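Local coordinates for protein cell divisionFtsK/SpoIIIE (Thermomonospora curvata, PDB 4NH0) that serves as the multi-domain ATPase motor of type VII secretion, part of the system that exports EsxA and EsxB, with weak intrinsic ATPase activity, at the adenosine-5'-triphosphate site. Residues are numbered along the deposited sequence; one frame, centred on the assembly and turned at random.

The adenosine-5'-triphosphate site. Residues 601, 664-671, 697, 850-851, 863, 865, 874. With ATP (adenosine-5'-triphosphate), chain B; MG (magnesium ion), chain C.
ATP and a magnesium ion occupy the second FtsK module of EccC, where residues 663-670 form the Walker A P-loop. Adenine is recognised at its amino group: N6 donates to the hydroxyl OG1 of Thr863 and, at 2.6 Å, to Thr863 O from above the carbonyl plane. OG1 sits between its backbone N and carbonyl carbon (chi1 69°), so one residue meets N6 twice. The carbonyl, which can only accept, is likely to favour a 6-amino group over the 6-oxo group of guanine; the hydroxyl could adapt to either. Pro850 CB lies over one purine face, 3.8 Å from the centroid of the five-membered ring; on the opposite face Thr671 CB packs on C8 and Leu865 CD1 under N1 and C6. Pro601 CG approaches N1 from the rim, while Ala874 CB touches the ribose 2'-hydroxyl O2'.

At the beta-phosphate, O2B accepts from the backbone N of Thr667 and Gly668 and from Lys669 NZ, the last a salt bridge of 2.6 Å. Lys669 NZ also donates to the gamma-phosphate O1G at 3.0 Å and to Gly664 O; replacing Lys669 with an alanine removes the ammonium bridging the two phosphates and would probably weaken triphosphate binding. Gln666 N gives O1G a nearly straight bond (172° at H). Thr671 grips the alpha-phosphate O1A through N and OG1, the latter at 2.7 Å. Magnesium is bound by Ser670 OG at 1.9 Å, Gly697 O, gamma-phosphate O2G and a water, in an irregular, possibly incomplete shell.

The P-loop links strand 659-662 to helix 669-683, whose N-terminal end faces the phosphates; the end of strand 860-863 supplies the acceptors for N6. The site's centre lies about 35 Å from Glu425, the inferred active-site residue of the first FtsK module.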
loop_
_atom_site.group_PDB
_atom_site.type_symbol
_atom_site.label_atom_id
_atom_site.label_comp_id
_atom_site.label_asym_id
_atom_site.label_seq_id
_atom_site.Cartn_x
_atom_site.Cartn_y
_atom_site.Cartn_z
ATOM N N PRO A 601 10.830 7.276 -8.780
ATOM C CA PRO A 601 10.653 6.108 -7.913
ATOM C C PRO A 601 11.625 4.981 -8.238
ATOM O O PRO A 601 12.044 4.850 -9.387
ATOM C CB PRO A 601 9.213 5.680 -8.199
ATOM C CG PRO A 601 8.970 6.133 -9.592
ATOM C CD PRO A 601 9.709 7.434 -9.723
ATOM N N GLY A 664 -6.165 9.353 -0.997
ATOM C CA GLY A 664 -7.223 9.888 -1.834
ATOM C C GLY A 664 -7.216 9.287 -3.227
ATOM O O GLY A 664 -6.414 8.402 -3.519
ATOM N N PRO A 665 -8.113 9.768 -4.099
ATOM C CA PRO A 665 -8.211 9.279 -5.477
ATOM C C PRO A 665 -6.901 9.425 -6.247
ATOM O O PRO A 665 -6.276 10.484 -6.189
ATOM C CB PRO A 665 -9.298 10.167 -6.087
ATOM C CG PRO A 665 -10.109 10.624 -4.924
ATOM C CD PRO A 665 -9.131 10.788 -3.801
ATOM N N GLN A 666 -6.500 8.364 -6.942
ATOM C CA GLN A 666 -5.310 8.372 -7.790
ATOM C C GLN A 666 -4.053 8.768 -7.019
ATOM O O GLN A 666 -3.254 9.574 -7.492
ATOM C CB GLN A 666 -5.514 9.316 -8.980
ATOM C CG GLN A 666 -4.718 8.950 -10.223
ATOM C CD GLN A 666 -5.338 7.802 -10.997
ATOM O OE1 GLN A 666 -6.389 7.283 -10.625
ATOM N NE2 GLN A 666 -4.688 7.404 -12.084
ATOM N N THR A 667 -3.944 8.256 -5.811
ATOM C CA THR A 667 -2.852 8.578 -4.934
ATOM C C THR A 667 -1.754 7.558 -5.066
ATOM O O THR A 667 -0.614 7.843 -4.793
ATOM C CB THR A 667 -3.314 8.571 -3.487
ATOM O OG1 THR A 667 -4.594 9.192 -3.390
ATOM C CG2 THR A 667 -2.363 9.325 -2.668
ATOM N N GLY A 668 -2.107 6.353 -5.477
ATOM C CA GLY A 668 -1.132 5.299 -5.652
ATOM C C GLY A 668 -1.365 4.045 -4.834
ATOM O O GLY A 668 -0.446 3.284 -4.612
ATOM N N LYS A 669 -2.587 3.857 -4.357
ATOM C CA LYS A 669 -2.862 2.679 -3.569
ATOM C C LYS A 669 -2.647 1.452 -4.452
ATOM O O LYS A 669 -1.641 0.748 -4.325
ATOM C CB LYS A 669 -4.276 2.732 -2.995
ATOM C CG LYS A 669 -4.403 3.569 -1.732
ATOM C CD LYS A 669 -5.434 4.668 -1.903
ATOM C CE LYS A 669 -6.318 4.407 -3.114
ATOM N NZ LYS A 669 -6.855 5.656 -3.729
ATOM N N SER A 670 -3.577 1.223 -5.369
ATOM C CA SER A 670 -3.566 0.023 -6.168
ATOM C C SER A 670 -2.154 -0.347 -6.640
ATOM O O SER A 670 -1.856 -1.503 -6.855
ATOM C CB SER A 670 -4.557 0.147 -7.336
ATOM O OG SER A 670 -5.661 1.008 -7.052
ATOM N N THR A 671 -1.279 0.639 -6.788
ATOM C CA THR A 671 0.103 0.389 -7.172
ATOM C C THR A 671 0.881 -0.159 -5.985
ATOM O O THR A 671 1.651 -1.109 -6.120
ATOM C CB THR A 671 0.789 1.667 -7.687
ATOM O OG1 THR A 671 0.013 2.235 -8.749
ATOM C CG2 THR A 671 2.186 1.354 -8.196
ATOM N N GLY A 697 -10.429 -1.704 -6.445
ATOM C CA GLY A 697 -9.864 -0.411 -6.790
ATOM C C GLY A 697 -9.144 -0.331 -8.126
ATOM O O GLY A 697 -7.949 -0.043 -8.169
ATOM N N PRO A 850 1.969 10.948 -7.358
ATOM C CA PRO A 850 1.580 9.594 -6.944
ATOM C C PRO A 850 2.752 8.763 -6.433
ATOM O O PRO A 850 3.828 8.777 -7.030
ATOM C CB PRO A 850 1.005 8.987 -8.228
ATOM C CG PRO A 850 1.639 9.759 -9.328
ATOM C CD PRO A 850 1.775 11.155 -8.803
ATOM N N GLY A 851 2.535 8.049 -5.334
ATOM C CA GLY A 851 3.567 7.216 -4.748
ATOM C C GLY A 851 4.141 7.811 -3.479
ATOM O O GLY A 851 4.753 7.111 -2.675
ATOM N N THR A 863 6.909 5.181 -2.846
ATOM C CA THR A 863 6.672 3.768 -3.116
ATOM C C THR A 863 7.387 3.312 -4.379
ATOM O O THR A 863 7.293 3.957 -5.421
ATOM C CB THR A 863 5.171 3.463 -3.266
ATOM O OG1 THR A 863 4.677 4.059 -4.470
ATOM C CG2 THR A 863 4.399 4.010 -2.085
ATOM N N LEU A 865 8.306 0.678 -7.599
ATOM C CA LEU A 865 7.463 0.093 -8.634
ATOM C C LEU A 865 7.640 -1.421 -8.663
ATOM O O LEU A 865 8.753 -1.920 -8.504
ATOM C CB LEU A 865 7.789 0.699 -10.001
ATOM C CG LEU A 865 6.939 1.889 -10.456
ATOM C CD1 LEU A 865 6.984 3.024 -9.447
ATOM C CD2 LEU A 865 7.388 2.372 -11.825
ATOM N N ALA A 874 6.600 5.197 -15.294
ATOM C CA ALA A 874 5.262 4.736 -14.942
ATOM C C ALA A 874 4.405 4.409 -16.163
ATOM O O ALA A 874 3.440 3.656 -16.063
ATOM C CB ALA A 874 4.565 5.775 -14.081
HETATM P PG ATP B . -7.890 4.909 -7.744
HETATM O O1G ATP B . -8.125 5.687 -6.475
HETATM O O2G ATP B . -8.031 3.415 -7.592
HETATM O O3G ATP B . -8.589 5.471 -8.957
HETATM P PB ATP B . -5.227 4.675 -6.964
HETATM O O1B ATP B . -5.373 3.194 -6.723
HETATM O O2B ATP B . -5.311 5.640 -5.809
HETATM O O3B ATP B . -6.324 5.128 -8.048
HETATM P PA ATP B . -3.110 3.731 -8.505
HETATM O O1A ATP B . -2.308 2.907 -7.530
HETATM O O2A ATP B . -4.165 3.046 -9.338
HETATM O O3A ATP B . -3.820 4.927 -7.700
HETATM O "O5'" ATP B . -2.086 4.502 -9.475
HETATM C "C5'" ATP B . -2.546 5.522 -10.360
HETATM C "C4'" ATP B . -1.392 5.978 -11.244
HETATM O "O4'" ATP B . -0.361 6.563 -10.445
HETATM C "C3'" ATP B . -0.773 4.810 -11.993
HETATM O "O3'" ATP B . -1.041 4.921 -13.394
HETATM C "C2'" ATP B . 0.720 4.898 -11.746
HETATM O "O2'" ATP B . 1.409 5.037 -12.990
HETATM C "C1'" ATP B . 0.927 6.132 -10.884
HETATM N N9 ATP B . 1.763 5.783 -9.710
HETATM C C8 ATP B . 1.319 5.203 -8.580
HETATM N N7 ATP B . 2.330 5.013 -7.694
HETATM C C5 ATP B . 3.456 5.481 -8.264
HETATM C C6 ATP B . 4.882 5.588 -7.876
HETATM N N6 ATP B . 5.315 5.146 -6.672
HETATM N N1 ATP B . 5.733 6.141 -8.764
HETATM C C2 ATP B . 5.315 6.584 -9.964
HETATM N N3 ATP B . 4.039 6.518 -10.382
HETATM C C4 ATP B . 3.077 5.985 -9.592
HETATM MG MG MG C . -7.460 1.540 -6.954
HETATM O O HOH W 1 -6.611 2.076 -8.735
#